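Local coordinates for extracellular solute-binding protein, family 5 (Chelativorans sp., PDB 6WM6) that binds EDTA and other aminopolycarboxylates in the periplasm and probably hands them to an ABC transporter for uptake, at residues T77-P82 with V233-N238; N305-G310 with P413-A418; K337-D342 with A422-G427; S462-P467 with P547-P552. All coordinates share one frame; numbering follows the deposited sequence.

Interaction 1 of 4, residues T77-P82 with V233-N238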
loop_
_atom_site.group_PDB
_atom_site.type_symbol
_atom_site.label_atom_id
_atom_site.label_comp_id
_atom_site.label_asym_id
_atom_site.label_seq_id
_atom_site.Cartn_x
_atom_site.Cartn_y
_atom_site.Cartn_z
ATOM N N THR A 77 -10.427 -8.521 -6.795
ATOM C CA THR A 77 -10.966 -7.928 -8.022
ATOM C C THR A 77 -9.917 -7.698 -9.099
ATOM O O THR A 77 -10.299 -7.462 -10.253
ATOM C CB THR A 77 -11.797 -6.651 -7.774
ATOM O OG1 THR A 77 -11.008 -5.580 -7.233
ATOM C CG2 THR A 77 -12.964 -6.938 -6.836
ATOM N N LEU A 78 -8.626 -7.797 -8.790
ATOM C CA LEU A 78 -7.616 -7.749 -9.852
ATOM C C LEU A 78 -7.886 -8.721 -10.994
ATOM O O LEU A 78 -7.615 -8.352 -12.157
ATOM C CB LEU A 78 -6.196 -7.923 -9.289
ATOM C CG LEU A 78 -5.525 -6.644 -8.828
ATOM C CD1 LEU A 78 -4.297 -6.998 -8.001
ATOM C CD2 LEU A 78 -5.156 -5.716 -9.979
ATOM N N PRO A 79 -8.414 -9.927 -10.763
ATOM C CA PRO A 79 -8.683 -10.847 -11.885
ATOM C C PRO A 79 -9.823 -10.435 -12.785
ATOM O O PRO A 79 -9.957 -11.033 -13.858
ATOM C CB PRO A 79 -8.993 -12.178 -11.191
ATOM C CG PRO A 79 -8.326 -12.052 -9.840
ATOM C CD PRO A 79 -8.534 -10.599 -9.467
ATOM N N ILE A 80 -10.645 -9.460 -12.393
ATOM C CA ILE A 80 -11.791 -9.051 -13.190
ATOM C C ILE A 80 -11.696 -7.624 -13.713
ATOM O O ILE A 80 -12.436 -7.265 -14.646
ATOM C CB ILE A 80 -13.123 -9.273 -12.447
ATOM C CG1 ILE A 80 -13.408 -8.157 -11.459
ATOM C CG2 ILE A 80 -13.125 -10.623 -11.744
ATOM C CD1 ILE A 80 -14.799 -8.232 -10.842
ATOM N N VAL A 81 -10.842 -6.779 -13.164
ATOM C CA VAL A 81 -10.797 -5.355 -13.501
ATOM C C VAL A 81 -9.596 -5.112 -14.411
ATOM O O VAL A 81 -8.470 -5.475 -14.038
ATOM C CB VAL A 81 -10.688 -4.514 -12.223
ATOM C CG1 VAL A 81 -10.444 -3.047 -12.579
ATOM C CG2 VAL A 81 -11.925 -4.642 -11.381
ATOM N N PRO A 82 -9.776 -4.509 -15.586
ATOM C CA PRO A 82 -8.619 -4.207 -16.439
ATOM C C PRO A 82 -7.927 -2.932 -15.987
ATOM O O PRO A 82 -8.553 -2.022 -15.435
ATOM C CB PRO A 82 -9.237 -4.046 -17.837
ATOM C CG PRO A 82 -10.669 -3.769 -17.619
ATOM C CD PRO A 82 -11.059 -4.180 -16.236
ATOM N N VAL A 233 -15.268 -16.572 -2.220
ATOM C CA VAL A 233 -15.481 -16.036 -3.568
ATOM C C VAL A 233 -15.013 -17.099 -4.544
ATOM O O VAL A 233 -13.866 -17.557 -4.451
ATOM C CB VAL A 233 -14.679 -14.744 -3.785
ATOM C CG1 VAL A 233 -15.118 -14.080 -5.096
ATOM C CG2 VAL A 233 -14.814 -13.785 -2.618
ATOM N N THR A 234 -15.870 -17.494 -5.475
ATOM C CA THR A 234 -15.520 -18.464 -6.505
ATOM C C THR A 234 -15.510 -17.777 -7.856
ATOM O O THR A 234 -16.540 -17.246 -8.290
ATOM C CB THR A 234 -16.492 -19.641 -6.502
ATOM O OG1 THR A 234 -16.413 -20.287 -5.228
ATOM C CG2 THR A 234 -16.105 -20.631 -7.575
ATOM N N LEU A 235 -14.361 -17.811 -8.531
ATOM C CA LEU A 235 -14.215 -17.287 -9.884
ATOM C C LEU A 235 -13.974 -18.413 -10.880
ATOM O O LEU A 235 -13.408 -19.463 -10.538
ATOM C CB LEU A 235 -13.054 -16.301 -9.985
ATOM C CG LEU A 235 -13.152 -15.043 -9.132
ATOM C CD1 LEU A 235 -12.786 -15.267 -7.717
ATOM C CD2 LEU A 235 -12.249 -13.954 -9.723
ATOM N N VAL A 236 -14.408 -18.193 -12.114
ATOM C CA VAL A 236 -14.223 -19.124 -13.224
ATOM C C VAL A 236 -13.658 -18.333 -14.391
ATOM O O VAL A 236 -13.721 -17.096 -14.398
ATOM C CB VAL A 236 -15.565 -19.804 -13.622
ATOM C CG1 VAL A 236 -16.055 -20.687 -12.472
ATOM C CG2 VAL A 236 -16.609 -18.746 -14.006
ATOM N N PRO A 237 -13.124 -19.014 -15.403
ATOM C CA PRO A 237 -12.608 -18.280 -16.573
ATOM C C PRO A 237 -13.669 -17.388 -17.195
ATOM O O PRO A 237 -14.848 -17.744 -17.275
ATOM C CB PRO A 237 -12.199 -19.380 -17.546
ATOM C CG PRO A 237 -11.886 -20.547 -16.652
ATOM C CD PRO A 237 -12.867 -20.471 -15.516
ATOM N N ASN A 238 -13.230 -16.231 -17.640
ATOM C CA ASN A 238 -14.013 -15.366 -18.518
ATOM C C ASN A 238 -13.856 -15.895 -19.940
ATOM O O ASN A 238 -12.757 -15.804 -20.504
ATOM C CB ASN A 238 -13.488 -13.942 -18.371
ATOM C CG ASN A 238 -14.070 -12.985 -19.387
ATOM O OD1 ASN A 238 -14.976 -13.342 -20.174
ATOM N ND2 ASN A 238 -13.582 -11.759 -19.367
#
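L235 reaches from a β-strand into the angle between P79 and I80, two neighbours in the loop that follows helix 71-77. Its CB leaves the strand on the side facing the loop. At CG the chain turns beside the backbone N and away from the carbonyl carbon (chi1 -62°), and this branch point meets neither partner closely. The fork then divides the work. CD1 stays back from the loop, while CD2 goes forward and makes both contacts, 4.0 Å from P79 CB and 4.0 Å from I80 CG2. The isoleucine crosses the leucine at about a right angle. It offers CG2 because chi1 of 81° sends its longer branch, CG1, another way. A branched aliphatic chain suits this place: one methyl can touch both a rigid ring and a methyl, all buried and apolar, without any polar atom to satisfy. L235 also packs on F254 of strand 251-256. The loop is fastened by backbone hydrogen bonds of P79 to Y222 and of I80 to G219, so it lies against the mixed sheet in which strand 232-237 runs between strands 251-256 and 222-228, antiparallel to both.

Interaction 2 of 4, residues N305-G310 with P413-A418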
loop_
_atom_site.group_PDB
_atom_site.type_symbol
_atom_site.label_atom_id
_atom_site.label_comp_id
_atom_site.label_asym_id
_atom_site.label_seq_id
_atom_site.Cartn_x
_atom_site.Cartn_y
_atom_site.Cartn_z
ATOM N N ASN A 305 5.102 -1.496 2.538
ATOM C CA ASN A 305 4.629 -1.038 3.830
ATOM C C ASN A 305 5.827 -0.846 4.740
ATOM O O ASN A 305 6.682 -1.737 4.861
ATOM C CB ASN A 305 3.680 -2.061 4.467
ATOM C CG ASN A 305 2.387 -2.217 3.711
ATOM O OD1 ASN A 305 1.983 -1.329 2.984
ATOM N ND2 ASN A 305 1.718 -3.332 3.935
ATOM N N TRP A 306 5.874 0.296 5.419
ATOM C CA TRP A 306 6.992 0.613 6.321
ATOM C C TRP A 306 6.479 1.058 7.687
ATOM O O TRP A 306 5.584 1.908 7.772
ATOM C CB TRP A 306 7.960 1.633 5.717
ATOM C CG TRP A 306 7.363 2.911 5.209
ATOM C CD1 TRP A 306 6.766 3.105 4.007
ATOM C CD2 TRP A 306 7.363 4.202 5.863
ATOM N NE1 TRP A 306 6.366 4.423 3.869
ATOM C CE2 TRP A 306 6.742 5.116 4.992
ATOM C CE3 TRP A 306 7.831 4.659 7.100
ATOM C CZ2 TRP A 306 6.582 6.476 5.302
ATOM C CZ3 TRP A 306 7.669 6.013 7.402
ATOM C CH2 TRP A 306 7.063 6.894 6.511
ATOM N N TYR A 307 7.053 0.472 8.736
ATOM C CA TYR A 307 6.725 0.841 10.091
ATOM C C TYR A 307 7.238 2.239 10.396
ATOM O O TYR A 307 8.321 2.647 9.943
ATOM C CB TYR A 307 7.375 -0.088 11.095
ATOM C CG TYR A 307 6.753 -1.443 11.232
ATOM C CD1 TYR A 307 5.439 -1.582 11.663
ATOM C CD2 TYR A 307 7.481 -2.598 10.967
ATOM C CE1 TYR A 307 4.868 -2.821 11.791
ATOM C CE2 TYR A 307 6.912 -3.863 11.129
ATOM C CZ TYR A 307 5.600 -3.941 11.545
ATOM O OH TYR A 307 5.020 -5.201 11.678
ATOM N N PHE A 308 6.471 2.952 11.220
ATOM C CA PHE A 308 6.844 4.267 11.689
ATOM C C PHE A 308 6.328 4.432 13.111
ATOM O O PHE A 308 5.410 3.726 13.561
ATOM C CB PHE A 308 6.258 5.373 10.802
ATOM C CG PHE A 308 4.744 5.443 10.816
ATOM C CD1 PHE A 308 4.070 5.999 11.883
ATOM C CD2 PHE A 308 3.993 4.993 9.731
ATOM C CE1 PHE A 308 2.667 6.088 11.889
ATOM C CE2 PHE A 308 2.605 5.090 9.740
ATOM C CZ PHE A 308 1.949 5.629 10.817
ATOM N N MET A 309 6.886 5.429 13.806
ATOM C CA MET A 309 6.280 5.979 15.007
ATOM C C MET A 309 5.934 7.433 14.721
ATOM O O MET A 309 6.819 8.245 14.413
ATOM C CB MET A 309 7.202 5.911 16.209
ATOM C CG MET A 309 6.455 6.296 17.486
ATOM S SD MET A 309 7.494 6.342 18.952
ATOM C CE MET A 309 8.559 7.734 18.581
ATOM N N GLY A 310 4.658 7.773 14.834
ATOM C CA GLY A 310 4.226 9.143 14.700
ATOM C C GLY A 310 4.125 9.804 16.065
ATOM O O GLY A 310 3.880 9.149 17.079
ATOM N N PRO A 413 -3.925 -3.641 16.312
ATOM C CA PRO A 413 -3.651 -5.069 16.505
ATOM C C PRO A 413 -3.258 -5.751 15.201
ATOM O O PRO A 413 -3.433 -5.213 14.106
ATOM C CB PRO A 413 -4.984 -5.615 17.027
ATOM C CG PRO A 413 -6.012 -4.694 16.464
ATOM C CD PRO A 413 -5.363 -3.324 16.353
ATOM N N GLY A 414 -2.666 -6.933 15.350
ATOM C CA GLY A 414 -2.318 -7.778 14.229
ATOM C C GLY A 414 -0.885 -7.703 13.754
ATOM O O GLY A 414 -0.559 -8.328 12.735
ATOM N N TYR A 415 -0.015 -6.975 14.454
ATOM C CA TYR A 415 1.383 -6.797 14.058
ATOM C C TYR A 415 2.253 -7.038 15.280
ATOM O O TYR A 415 2.573 -6.103 16.028
ATOM C CB TYR A 415 1.600 -5.419 13.438
ATOM C CG TYR A 415 0.809 -5.290 12.163
ATOM C CD1 TYR A 415 1.351 -5.701 10.949
ATOM C CD2 TYR A 415 -0.500 -4.843 12.179
ATOM C CE1 TYR A 415 0.624 -5.633 9.787
ATOM C CE2 TYR A 415 -1.240 -4.776 11.013
ATOM C CZ TYR A 415 -0.665 -5.169 9.823
ATOM O OH TYR A 415 -1.394 -5.103 8.650
ATOM N N PRO A 416 2.658 -8.287 15.513
ATOM C CA PRO A 416 3.494 -8.579 16.696
ATOM C C PRO A 416 4.746 -7.725 16.774
ATOM O O PRO A 416 5.181 -7.354 17.871
ATOM C CB PRO A 416 3.816 -10.073 16.539
ATOM C CG PRO A 416 2.735 -10.617 15.667
ATOM C CD PRO A 416 2.311 -9.508 14.754
ATOM N N ALA A 417 5.354 -7.406 15.635
ATOM C CA ALA A 417 6.547 -6.566 15.664
ATOM C C ALA A 417 6.254 -5.207 16.287
ATOM O O ALA A 417 7.090 -4.652 17.009
ATOM C CB ALA A 417 7.111 -6.399 14.253
ATOM N N ALA A 418 5.071 -4.651 16.028
ATOM C CA ALA A 418 4.729 -3.353 16.609
ATOM C C ALA A 418 4.597 -3.441 18.125
ATOM O O ALA A 418 5.037 -2.538 18.851
ATOM C CB ALA A 418 3.445 -2.808 15.987
#
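The β-α-β crossover made by strand 407-410, helix 416-429 and the parallel strand 436-439 is joined at its helix start to strand 305-311, a member of the same mixed sheet, here through Y307 packing against Y415, A417 and A418. In this tyrosine chi1 of -75°, with CG beside the backbone N and anti to the carbonyl carbon, points the ring at the first turn of the helix, where its phenol end makes the contact. Its OH lies 3.5 Å from A417 CB, and CZ stands 4.0 Å from the same methyl. On the CE1 side the neighbour is A418 CB, at 4.4 Å from that atom. Small alanines suit these places because the helix can then approach the broad ring closely. Were Y307 an alanine, a gap is likely to open between strand and helix, and the methyls of A417 and A418 would lose the ring they rest on. Y415 holds the N-cap position, and P416, which has no N-H to offer, fits the first turn that follows. The Y415 hydroxyl is hydrogen-bonded to Q278, and its ring meets that of Y460 at a steep angle. Toward Y307 this residue turns its near end instead: CB lies at the edge of the Y307 ring, close to its plane, and CD1 comes within 3.8 Å of Y307 OH.

Interaction 3 of 4, residues K337-D342 with A422-G427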
loop_
_atom_site.group_PDB
_atom_site.type_symbol
_atom_site.label_atom_id
_atom_site.label_comp_id
_atom_site.label_asym_id
_atom_site.label_seq_id
_atom_site.Cartn_x
_atom_site.Cartn_y
_atom_site.Cartn_z
ATOM N N LYS A 337 15.820 -2.953 15.504
ATOM C CA LYS A 337 15.869 -3.890 14.394
ATOM C C LYS A 337 16.558 -5.192 14.792
ATOM O O LYS A 337 16.148 -6.263 14.345
ATOM C CB LYS A 337 16.572 -3.217 13.210
ATOM C CG LYS A 337 16.401 -3.951 11.893
ATOM C CD LYS A 337 16.962 -3.168 10.696
ATOM C CE LYS A 337 18.467 -3.142 10.652
ATOM N NZ LYS A 337 19.042 -4.466 10.259
ATOM N N ALA A 338 17.583 -5.113 15.649
ATOM C CA ALA A 338 18.285 -6.309 16.107
ATOM C C ALA A 338 17.373 -7.247 16.880
ATOM O O ALA A 338 17.539 -8.479 16.805
ATOM C CB ALA A 338 19.471 -5.926 16.997
ATOM N N LYS A 339 16.404 -6.702 17.610
ATOM C CA LYS A 339 15.524 -7.524 18.425
ATOM C C LYS A 339 14.303 -8.042 17.687
ATOM O O LYS A 339 13.742 -9.074 18.075
ATOM C CB LYS A 339 15.047 -6.719 19.645
ATOM C CG LYS A 339 16.138 -6.274 20.595
ATOM C CD LYS A 339 16.450 -7.348 21.612
ATOM C CE LYS A 339 17.378 -6.820 22.706
ATOM N NZ LYS A 339 18.734 -6.495 22.189
ATOM N N THR A 340 13.852 -7.366 16.626
ATOM C CA THR A 340 12.579 -7.674 16.008
ATOM C C THR A 340 12.657 -8.158 14.567
ATOM O O THR A 340 11.679 -8.738 14.081
ATOM C CB THR A 340 11.638 -6.450 16.046
ATOM O OG1 THR A 340 12.250 -5.369 15.322
ATOM C CG2 THR A 340 11.374 -6.017 17.470
ATOM N N ALA A 341 13.740 -7.881 13.857
ATOM C CA ALA A 341 13.897 -8.289 12.464
ATOM C C ALA A 341 15.135 -9.145 12.261
ATOM O O ALA A 341 15.049 -10.214 11.633
ATOM C CB ALA A 341 13.968 -7.052 11.547
ATOM N N ASP A 342 16.282 -8.712 12.778
ATOM C CA ASP A 342 17.540 -9.372 12.456
ATOM C C ASP A 342 17.584 -10.856 12.832
ATOM O O ASP A 342 18.349 -11.593 12.181
ATOM C CB ASP A 342 18.734 -8.649 13.099
ATOM C CG ASP A 342 18.942 -7.224 12.583
ATOM O OD1 ASP A 342 18.322 -6.845 11.566
ATOM O OD2 ASP A 342 19.749 -6.509 13.209
ATOM N N ALA A 422 6.930 -1.305 20.693
ATOM C CA ALA A 422 6.388 -0.368 21.665
ATOM C C ALA A 422 7.026 -0.588 23.029
ATOM O O ALA A 422 7.328 0.373 23.750
ATOM C CB ALA A 422 4.865 -0.540 21.760
ATOM N N ARG A 423 7.238 -1.855 23.408
ATOM C CA ARG A 423 7.891 -2.132 24.684
ATOM C C ARG A 423 9.352 -1.700 24.662
ATOM O O ARG A 423 9.866 -1.165 25.646
ATOM C CB ARG A 423 7.774 -3.618 25.015
ATOM C CG ARG A 423 6.351 -4.072 25.299
ATOM C CD ARG A 423 6.324 -5.526 25.741
ATOM N NE ARG A 423 4.971 -5.981 26.051
ATOM C CZ ARG A 423 4.366 -5.807 27.224
ATOM N NH1 ARG A 423 3.135 -6.264 27.405
ATOM N NH2 ARG A 423 4.985 -5.174 28.213
ATOM N N LEU A 424 10.043 -1.950 23.546
ATOM C CA LEU A 424 11.434 -1.512 23.449
ATOM C C LEU A 424 11.559 0.002 23.529
ATOM O O LEU A 424 12.452 0.527 24.216
ATOM C CB LEU A 424 12.031 -2.022 22.142
ATOM C CG LEU A 424 12.236 -3.540 22.123
ATOM C CD1 LEU A 424 12.520 -4.046 20.720
ATOM C CD2 LEU A 424 13.376 -3.890 23.075
ATOM N N ILE A 425 10.660 0.726 22.861
ATOM C CA ILE A 425 10.698 2.185 22.875
ATOM C C ILE A 425 10.450 2.711 24.279
ATOM O O ILE A 425 11.103 3.663 24.727
ATOM C CB ILE A 425 9.698 2.754 21.843
ATOM C CG1 ILE A 425 10.235 2.477 20.431
ATOM C CG2 ILE A 425 9.462 4.230 22.083
ATOM C CD1 ILE A 425 9.199 2.622 19.344
ATOM N N THR A 426 9.501 2.103 24.999
ATOM C CA THR A 426 9.295 2.453 26.401
ATOM C C THR A 426 10.592 2.370 27.189
ATOM O O THR A 426 10.907 3.269 27.976
ATOM C CB THR A 426 8.245 1.515 26.993
ATOM O OG1 THR A 426 6.984 1.770 26.359
ATOM C CG2 THR A 426 8.111 1.727 28.503
ATOM N N GLY A 427 11.366 1.300 26.971
ATOM C CA GLY A 427 12.625 1.151 27.682
ATOM C C GLY A 427 13.677 2.161 27.274
ATOM O O GLY A 427 14.452 2.631 28.111
#
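K339 and T340, in the last turn of helix 333-340, rest on L424 of helix 416-429, and the turn that carries them begins at K337. That lysine faces away from the neighbouring helix and reaches past the end of its own, where NZ forms a salt bridge with D342 OD1 at 2.8 Å and a further hydrogen bond to the carbonyl of W348. Next to take part is K339, whose CB lies 3.8 Å from L424 CD1. Beyond CB the chain bends at chi2 (-86°) and turns from the leucine, taking its amino group to a salt bridge with D335; lysine therefore suits a surface seam, lending aliphatic carbon to the leucine while its charge stays on the outside. This is helix-to-helix packing at the surface of the lobe: I425 and A422 turn to L458 of the sheet, whereas L424 points across to the other helix. T340 follows, its CG2 4.0 Å from the same L424 CD1. Its OG1 is hydrogen-bonded to L336 O and to the hydroxyl of Y528, so the residue shows methyl to the leucine and keeps hydroxyl for polar partners. At A341 the backbone leaves helical angles. A341 N and D342 N both bond K337 O, each at 2.9 Å, from opposite faces of its carbonyl plane, and D342 OD1 receives the lysine through its syn lone pair.

Interaction 4 of 4, residues S462-P467 with P547-P552. With EDO (1,2-ethanediol), chain I; SO4 (sulfate ion), chain C; EDO (1,2-ethanediol), chain E.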
loop_
_atom_site.group_PDB
_atom_site.type_symbol
_atom_site.label_atom_id
_atom_site.label_comp_id
_atom_site.label_asym_id
_atom_site.label_seq_id
_atom_site.Cartn_x
_atom_site.Cartn_y
_atom_site.Cartn_z
ATOM N N SER A 462 1.885 2.725 3.416
ATOM C CA SER A 462 2.081 1.943 2.193
ATOM C C SER A 462 2.657 2.884 1.133
ATOM O O SER A 462 1.971 3.804 0.656
ATOM C CB SER A 462 0.741 1.380 1.698
ATOM O OG SER A 462 0.148 0.539 2.655
ATOM N N GLN A 463 3.898 2.654 0.734
ATOM C CA GLN A 463 4.532 3.503 -0.268
ATOM C C GLN A 463 4.002 3.207 -1.669
ATOM O O GLN A 463 3.640 2.070 -1.990
ATOM C CB GLN A 463 6.052 3.317 -0.241
ATOM C CG GLN A 463 6.826 4.075 -1.316
ATOM C CD GLN A 463 6.747 5.581 -1.173
ATOM O OE1 GLN A 463 5.663 6.158 -0.993
ATOM N NE2 GLN A 463 7.903 6.242 -1.225
ATOM N N GLN A 464 3.982 4.247 -2.504
ATOM C CA GLN A 464 3.565 4.194 -3.895
ATOM C C GLN A 464 4.768 4.301 -4.825
ATOM O O GLN A 464 5.883 4.686 -4.447
ATOM C CB GLN A 464 2.576 5.340 -4.175
ATOM C CG GLN A 464 1.308 5.212 -3.379
ATOM C CD GLN A 464 0.431 6.447 -3.500
ATOM O OE1 GLN A 464 0.609 7.264 -4.422
ATOM N NE2 GLN A 464 -0.531 6.585 -2.584
ATOM N N VAL A 465 4.512 4.010 -6.107
ATOM C CA VAL A 465 5.554 4.097 -7.112
ATOM C C VAL A 465 6.050 5.522 -7.281
ATOM O O VAL A 465 7.227 5.738 -7.591
ATOM C CB VAL A 465 5.039 3.531 -8.451
ATOM C CG1 VAL A 465 5.999 3.846 -9.588
ATOM C CG2 VAL A 465 4.843 2.027 -8.327
ATOM N N PHE A 466 5.172 6.523 -7.078
ATOM C CA PHE A 466 5.557 7.931 -7.177
ATOM C C PHE A 466 5.600 8.539 -5.784
ATOM O O PHE A 466 4.549 8.920 -5.236
ATOM C CB PHE A 466 4.565 8.695 -8.062
ATOM C CG PHE A 466 4.471 8.150 -9.451
ATOM C CD1 PHE A 466 5.482 8.380 -10.356
ATOM C CD2 PHE A 466 3.375 7.411 -9.836
ATOM C CE1 PHE A 466 5.397 7.864 -11.654
ATOM C CE2 PHE A 466 3.285 6.902 -11.131
ATOM C CZ PHE A 466 4.300 7.127 -12.013
ATOM N N PRO A 467 6.776 8.679 -5.183
ATOM C CA PRO A 467 6.851 9.278 -3.840
ATOM C C PRO A 467 6.155 10.608 -3.710
ATOM O O PRO A 467 5.555 10.887 -2.656
ATOM C CB PRO A 467 8.363 9.388 -3.607
ATOM C CG PRO A 467 8.908 8.196 -4.322
ATOM C CD PRO A 467 8.068 8.094 -5.598
ATOM N N PRO A 547 5.708 -7.240 -3.973
ATOM C CA PRO A 547 5.712 -6.716 -2.585
ATOM C C PRO A 547 5.343 -5.241 -2.511
ATOM O O PRO A 547 6.095 -4.373 -2.019
ATOM C CB PRO A 547 7.153 -6.993 -2.123
ATOM C CG PRO A 547 7.949 -6.968 -3.385
ATOM C CD PRO A 547 7.056 -7.591 -4.447
ATOM N N ASN A 548 4.144 -4.950 -2.970
ATOM C CA ASN A 548 3.629 -3.607 -3.093
ATOM C C ASN A 548 2.112 -3.683 -2.953
ATOM O O ASN A 548 1.543 -4.754 -2.749
ATOM C CB ASN A 548 4.045 -2.984 -4.408
ATOM C CG ASN A 548 3.667 -3.843 -5.580
ATOM O OD1 ASN A 548 2.466 -4.078 -5.811
ATOM N ND2 ASN A 548 4.647 -4.346 -6.310
ATOM N N GLN A 549 1.435 -2.530 -3.054
ATOM C CA GLN A 549 -0.001 -2.528 -2.804
ATOM C C GLN A 549 -0.788 -3.367 -3.785
ATOM O O GLN A 549 -1.899 -3.793 -3.463
ATOM C CB GLN A 549 -0.547 -1.114 -2.813
ATOM C CG GLN A 549 -0.117 -0.318 -1.603
ATOM C CD GLN A 549 -0.916 0.964 -1.453
ATOM O OE1 GLN A 549 -0.651 1.949 -2.122
ATOM N NE2 GLN A 549 -1.913 0.924 -0.591
ATOM N N LEU A 550 -0.282 -3.576 -4.990
ATOM C CA LEU A 550 -1.039 -4.368 -5.965
ATOM C C LEU A 550 -1.016 -5.844 -5.594
ATOM O O LEU A 550 -2.059 -6.515 -5.634
ATOM C CB LEU A 550 -0.556 -4.107 -7.390
ATOM C CG LEU A 550 -1.123 -2.851 -8.037
ATOM C CD1 LEU A 550 -2.589 -3.030 -8.399
ATOM C CD2 LEU A 550 -0.950 -1.603 -7.188
ATOM N N GLY A 551 0.140 -6.377 -5.245
ATOM C CA GLY A 551 0.214 -7.674 -4.616
ATOM C C GLY A 551 0.248 -8.850 -5.584
ATOM O O GLY A 551 0.246 -8.680 -6.821
ATOM N N PRO A 552 0.282 -10.072 -5.029
ATOM C CA PRO A 552 0.514 -11.277 -5.844
ATOM C C PRO A 552 -0.515 -11.546 -6.911
ATOM O O PRO A 552 -0.200 -12.258 -7.875
ATOM C CB PRO A 552 0.562 -12.415 -4.810
ATOM C CG PRO A 552 0.851 -11.751 -3.508
ATOM C CD PRO A 552 0.302 -10.339 -3.573
HETATM C C1 EDO I . 0.675 2.460 -6.895
HETATM O O1 EDO I . 1.787 3.359 -6.843
HETATM C C2 EDO I . 0.859 1.349 -5.871
HETATM O O2 EDO I . 0.821 1.867 -4.533
HETATM S S SO4 C . -3.641 3.686 1.481
HETATM O O1 SO4 C . -3.698 3.231 0.091
HETATM O O2 SO4 C . -4.746 3.077 2.215
HETATM O O3 SO4 C . -2.381 3.243 2.084
HETATM O O4 SO4 C . -3.763 5.135 1.519
HETATM C C1 EDO E . 9.746 -1.524 -3.282
HETATM O O1 EDO E . 10.617 -2.513 -3.841
HETATM C C2 EDO E . 8.729 -2.240 -2.395
HETATM O O2 EDO E . 8.422 -3.471 -3.064
HETATM O O HOH W 1 -0.732 4.445 -0.519
HETATM O O HOH W 2 2.712 0.018 -3.660
#
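A polar, water-bridged seam, consistent with the cleft between the lobes of a periplasmic binding protein, joins the loop after strand 456-462 to the loop 547-552, with Q549 lying against S462. The direct touch is slight: Q549 NE2 lies 3.5 Å from S462 CB, while the serine hydroxyl is hydrogen-bonded to N305. NE2 donates almost straight (171°) to a sulfate oxygen, O1, at 3.0 Å, and R480 also binds that sulfate; OE1 accepts from O2 of an ethanediol at 2.8 Å. Both are probably from the crystallisation liquor. V465 N grips O1 of the same diol. One water links S462 O, Q464 NE2 and Q549 OE1, and a second accepts a hydrogen bond from Q549 N at 2.9 Å, donates one to Q463 O and also bonds O2 of the diol. Glutamine suits the place because one end both donates and accepts. A leucine here would probably leave the sulfate, the diol hydroxyl and the first water each without a mate. The loop carrying it is shaped by an Asx turn, L550 N donating to N548 OD1 in the carbonyl plane. Within 462-467, Q464 N donates to Q463 OE1, tilted off the amide's carbonyl plane.

Overall arrangement
Interactions 2 and 3 form one neighbourhood, with centres about 11 Å apart: both use helix 416-429, its start in one and a later turn in the other, and M309 SD touches I425 CD1 between them. Their segments alternate along the chain, so two partners from earlier in the sequence meet the same crossover helix. Interaction 1 comes first in sequence and lies on the opposite side of the chain's centre from interaction 3, their centres about 41 Å apart. Interaction 4, closest to the centre, opens after the other three have closed; it touches interaction 2 through the N305 to S462 bond, and L78 packs on L550. It thus lies between two outlying regions, consistent with the two-lobed architecture of periplasmic binding proteins.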